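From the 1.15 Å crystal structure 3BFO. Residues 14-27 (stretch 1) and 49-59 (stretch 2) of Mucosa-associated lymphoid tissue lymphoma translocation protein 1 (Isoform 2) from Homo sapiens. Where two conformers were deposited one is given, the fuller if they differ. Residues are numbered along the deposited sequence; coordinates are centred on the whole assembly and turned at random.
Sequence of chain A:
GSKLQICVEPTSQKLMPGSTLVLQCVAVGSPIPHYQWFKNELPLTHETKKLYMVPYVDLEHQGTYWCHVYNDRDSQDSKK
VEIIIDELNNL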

# COMPACT_ATOMS: atom_id res chain seq x y z
N LYS A 14 9.00 -7.85 -8.31
CA LYS A 14 9.99 -8.89 -8.06
C LYS A 14 11.32 -8.20 -7.86
O LYS A 14 11.86 -7.57 -8.77
CB LYS A 14 10.09 -9.88 -9.25
CG LYS A 14 10.96 -11.12 -8.96
CD LYS A 14 11.40 -11.92 -10.20
N LEU A 15 11.81 -8.26 -6.63
CA LEU A 15 12.96 -7.45 -6.21
C LEU A 15 14.10 -8.33 -5.76
O LEU A 15 13.89 -9.47 -5.38
CB LEU A 15 12.55 -6.55 -5.02
CG LEU A 15 11.44 -5.56 -5.37
CD1 LEU A 15 11.06 -4.77 -4.12
CD2 LEU A 15 11.82 -4.61 -6.51
N MET A 16 15.30 -7.78 -5.77
CA MET A 16 16.45 -8.46 -5.18
C MET A 16 16.78 -7.84 -3.82
O MET A 16 16.46 -6.67 -3.57
CB MET A 16 17.63 -8.37 -6.13
CG MET A 16 18.27 -7.06 -6.37
SD MET A 16 19.58 -7.29 -7.61
CE MET A 16 20.59 -8.55 -6.82
N PRO A 17 17.46 -8.59 -2.92
CA PRO A 17 17.87 -7.93 -1.69
C PRO A 17 18.70 -6.67 -2.06
O PRO A 17 19.52 -6.71 -2.96
CB PRO A 17 18.69 -9.02 -0.97
CG PRO A 17 18.09 -10.28 -1.50
CD PRO A 17 17.82 -10.02 -2.95
N GLY A 18 18.50 -5.59 -1.33
CA GLY A 18 19.22 -4.37 -1.59
C GLY A 18 18.47 -3.40 -2.48
O GLY A 18 18.82 -2.23 -2.51
N SER A 19 17.45 -3.89 -3.21
CA SER A 19 16.59 -3.07 -4.11
C SER A 19 15.67 -2.20 -3.26
O SER A 19 15.68 -2.28 -2.03
CB SER A 19 15.69 -3.98 -4.95
OG SER A 19 16.45 -4.71 -5.89
N THR A 20 14.91 -1.32 -3.91
CA THR A 20 13.96 -0.49 -3.23
C THR A 20 12.55 -1.01 -3.45
O THR A 20 12.16 -1.36 -4.57
CB THR A 20 14.08 0.97 -3.73
OG1 THR A 20 15.41 1.44 -3.41
CG2 THR A 20 13.05 1.87 -3.10
N LEU A 21 11.77 -1.06 -2.37
CA LEU A 21 10.35 -1.32 -2.47
C LEU A 21 9.60 -0.01 -2.50
O LEU A 21 9.75 0.78 -1.60
CB LEU A 21 9.92 -2.16 -1.27
CG LEU A 21 8.41 -2.39 -1.18
CD1 LEU A 21 7.83 -2.97 -2.48
CD2 LEU A 21 8.12 -3.29 0.05
N VAL A 22 8.77 0.18 -3.53
CA VAL A 22 7.90 1.36 -3.62
C VAL A 22 6.48 0.92 -3.95
O VAL A 22 6.27 0.39 -5.02
CB VAL A 22 8.40 2.31 -4.73
CG1 VAL A 22 7.45 3.45 -4.95
CG2 VAL A 22 9.75 2.86 -4.37
N LEU A 23 5.52 1.12 -3.03
CA LEU A 23 4.12 0.83 -3.25
C LEU A 23 3.36 2.14 -3.18
O LEU A 23 3.66 3.00 -2.36
CB LEU A 23 3.61 -0.17 -2.20
CG LEU A 23 4.12 -1.58 -2.36
CD1 LEU A 23 3.80 -2.42 -1.12
CD2 LEU A 23 3.53 -2.24 -3.59
N GLN A 24 2.37 2.30 -4.05
CA GLN A 24 1.61 3.53 -4.09
C GLN A 24 0.13 3.21 -4.23
O GLN A 24 -0.25 2.33 -5.02
CB GLN A 24 2.08 4.38 -5.27
CG GLN A 24 1.43 5.82 -5.30
CD GLN A 24 2.08 6.80 -6.30
OE1 GLN A 24 2.68 6.36 -7.26
NE2 GLN A 24 2.00 8.06 -6.05
N CYS A 25 -0.69 3.99 -3.54
CA CYS A 25 -2.15 3.92 -3.69
C CYS A 25 -2.63 5.34 -3.58
O CYS A 25 -2.28 6.03 -2.64
CB CYS A 25 -2.72 3.01 -2.58
SG CYS A 25 -4.53 2.87 -2.74
N VAL A 26 -3.42 5.81 -4.57
CA VAL A 26 -3.92 7.17 -4.56
C VAL A 26 -5.41 7.14 -4.79
O VAL A 26 -5.87 6.46 -5.71
CB VAL A 26 -3.29 8.05 -5.65
CG1 VAL A 26 -3.78 9.52 -5.52
CG2 VAL A 26 -1.79 7.97 -5.60
N ALA A 27 -6.15 7.83 -3.96
CA ALA A 27 -7.59 7.92 -4.08
C ALA A 27 -8.00 9.37 -4.17
O ALA A 27 -7.28 10.27 -3.73
CB ALA A 27 -8.28 7.27 -2.89
N LYS A 49 0.47 6.94 4.43
CA LYS A 49 0.69 7.79 3.26
C LYS A 49 0.39 7.04 1.98
O LYS A 49 0.31 5.82 1.99
CB LYS A 49 2.14 8.31 3.25
CG LYS A 49 2.52 9.12 4.43
CD LYS A 49 1.71 10.41 4.48
CE LYS A 49 2.23 11.34 5.59
NZ LYS A 49 3.59 11.87 5.28
N LYS A 50 0.17 7.80 0.90
CA LYS A 50 -0.08 7.21 -0.40
C LYS A 50 1.09 6.32 -0.85
O LYS A 50 0.88 5.33 -1.55
CB LYS A 50 -0.31 8.32 -1.44
CG LYS A 50 -1.59 9.07 -1.22
CD LYS A 50 -1.66 10.29 -2.15
CE LYS A 50 -2.98 11.06 -2.04
NZ LYS A 50 -2.95 12.29 -2.89
N LEU A 51 2.32 6.68 -0.45
CA LEU A 51 3.50 5.89 -0.74
C LEU A 51 3.94 5.08 0.47
O LEU A 51 3.96 5.60 1.59
CB LEU A 51 4.67 6.80 -1.11
CG LEU A 51 4.54 7.49 -2.43
CD1 LEU A 51 5.72 8.44 -2.58
CD2 LEU A 51 4.55 6.47 -3.59
N TYR A 52 4.34 3.85 0.23
CA TYR A 52 5.04 3.03 1.23
C TYR A 52 6.36 2.68 0.58
O TYR A 52 6.38 2.09 -0.51
CB TYR A 52 4.26 1.77 1.60
CG TYR A 52 5.05 0.84 2.47
CD1 TYR A 52 5.47 1.25 3.72
CD2 TYR A 52 5.45 -0.40 2.05
CE1 TYR A 52 6.24 0.42 4.55
CE2 TYR A 52 6.19 -1.24 2.84
CZ TYR A 52 6.59 -0.84 4.09
OH TYR A 52 7.36 -1.66 4.89
N MET A 53 7.50 3.04 1.20
CA MET A 53 8.80 2.80 0.55
C MET A 53 9.82 2.33 1.54
O MET A 53 9.99 2.96 2.58
CB MET A 53 9.34 4.07 -0.10
CG MET A 53 8.47 4.58 -1.17
SD MET A 53 9.00 6.18 -1.71
CE MET A 53 10.22 5.64 -2.89
N VAL A 54 10.51 1.26 1.17
CA VAL A 54 11.56 0.62 1.95
C VAL A 54 12.83 0.69 1.10
O VAL A 54 12.89 0.11 0.02
CB VAL A 54 11.25 -0.85 2.28
CG1 VAL A 54 12.43 -1.53 3.00
CG2 VAL A 54 9.96 -0.98 3.06
N PRO A 55 13.86 1.40 1.57
CA PRO A 55 14.98 1.67 0.68
C PRO A 55 15.82 0.56 0.24
O PRO A 55 16.22 0.51 -0.91
CB PRO A 55 15.82 2.70 1.43
CG PRO A 55 15.41 2.62 2.85
CD PRO A 55 13.97 2.14 2.85
N TYR A 56 16.10 -0.37 1.14
CA TYR A 56 17.00 -1.48 0.87
C TYR A 56 16.24 -2.67 1.43
O TYR A 56 16.13 -2.85 2.66
CB TYR A 56 18.32 -1.39 1.71
CG TYR A 56 19.22 -0.19 1.43
CD1 TYR A 56 20.15 -0.22 0.39
CD2 TYR A 56 19.13 0.95 2.21
CE1 TYR A 56 20.97 0.89 0.14
CE2 TYR A 56 19.90 2.06 1.95
CZ TYR A 56 20.82 2.02 0.93
OH TYR A 56 21.58 3.15 0.72
N VAL A 57 15.67 -3.48 0.57
CA VAL A 57 14.85 -4.60 1.02
C VAL A 57 15.66 -5.83 1.33
O VAL A 57 16.80 -6.03 0.89
CB VAL A 57 13.80 -4.99 0.00
CG1 VAL A 57 12.84 -3.89 -0.27
CG2 VAL A 57 14.40 -5.51 -1.33
N ASP A 58 15.04 -6.67 2.16
CA ASP A 58 15.58 -8.01 2.39
C ASP A 58 14.41 -8.96 2.49
O ASP A 58 13.25 -8.56 2.27
CB ASP A 58 16.52 -8.06 3.60
CG ASP A 58 17.67 -9.04 3.40
OD1 ASP A 58 17.54 -10.07 2.68
OD2 ASP A 58 18.74 -8.76 3.98
N LEU A 59 14.68 -10.21 2.84
CA LEU A 59 13.62 -11.23 2.76
C LEU A 59 12.45 -10.90 3.67
O LEU A 59 11.32 -11.31 3.40
CB LEU A 59 14.17 -12.63 3.09
CG LEU A 59 15.33 -13.10 2.20
CD1 LEU A 59 15.73 -14.51 2.61
CD2 LEU A 59 14.98 -13.04 0.72
O HOH W 1 -5.92 12.48 -4.43

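The two stretches run antiparallel, and their pairing begins beside a turn. L15 reaches the other stretch through its CB, 4.3 Å from CG2 of V57. M16 opens a type II turn that closes at S19, whose N donates to M16 O at 3.0 Å. P17 suits the second position of the turn, since its ring holds phi at -55°, close to the -60° a type II turn calls for there; its CA also lies 3.4 Å from V57 O in a CA-H...O contact. G18 follows with phi of 96°, where a side chain would be jammed against the preceding carbonyl oxygen, so glycine fits. Its amide is turned to the other stretch, and G18 N donates to V57 O at 2.8 Å. S19 returns the favour: its O accepts from V57 N at 2.9 Å, so V57 is held by both its backbone polar groups. The S19 hydroxyl serves the turn itself, OG accepting a hydrogen bond from M16 N at 3.3 Å.

T20 adds a side-chain bond to this backbone pattern, its OG1 donating to P55 O at 2.8 Å just where the regular ladder has yet to begin.

From L21 the strands pair regularly. L21 N donates to V54 O and V54 N to L21 O, both at 2.9 Å. The buried leucine packs its CB 3.5 Å from V57 CG1 and 4.0 Å from V54 CB, while its CD2 lies 4.0 Å from Y52 CE2; aliphatic bulk suits a site lined by apolar groups. V22 points to the other face of the sheet, with M53, and makes no backbone hydrogen bond to this partner. Instead V22 CG2 lies 3.2 Å from M53 CE, closer than normal packing; both residues have two deposited conformers, so the exact distance should not be leaned on.

L23 returns to the face of L21. L23 N to Y52 O and Y52 N to L23 O are both 2.8 Å and nearly straight, at 176° and 170°. Its CD1 meets the edge of the Y52 ring, 4.1 Å from CD2, filling buried space beside the aromatic group. Q24 shares the more open face with V22; the aliphatic part of its side chain covers L51, CG lying 3.6 Å from CD2, which lets a polar residue make an apolar contact.

C25 N donates to K50 O at 2.9 Å, the last direct hydrogen bond of the series; it uses only backbone and so asks nothing of the cysteine side chain, which is buried and set sideways to the other stretch. Beyond it, V26 CG1 packs 3.9 Å from K50 CE, using the lysine's methylenes, and a water donates to A27 O at 2.7 Å while accepting a weak bond from K50 NZ at 3.4 Å.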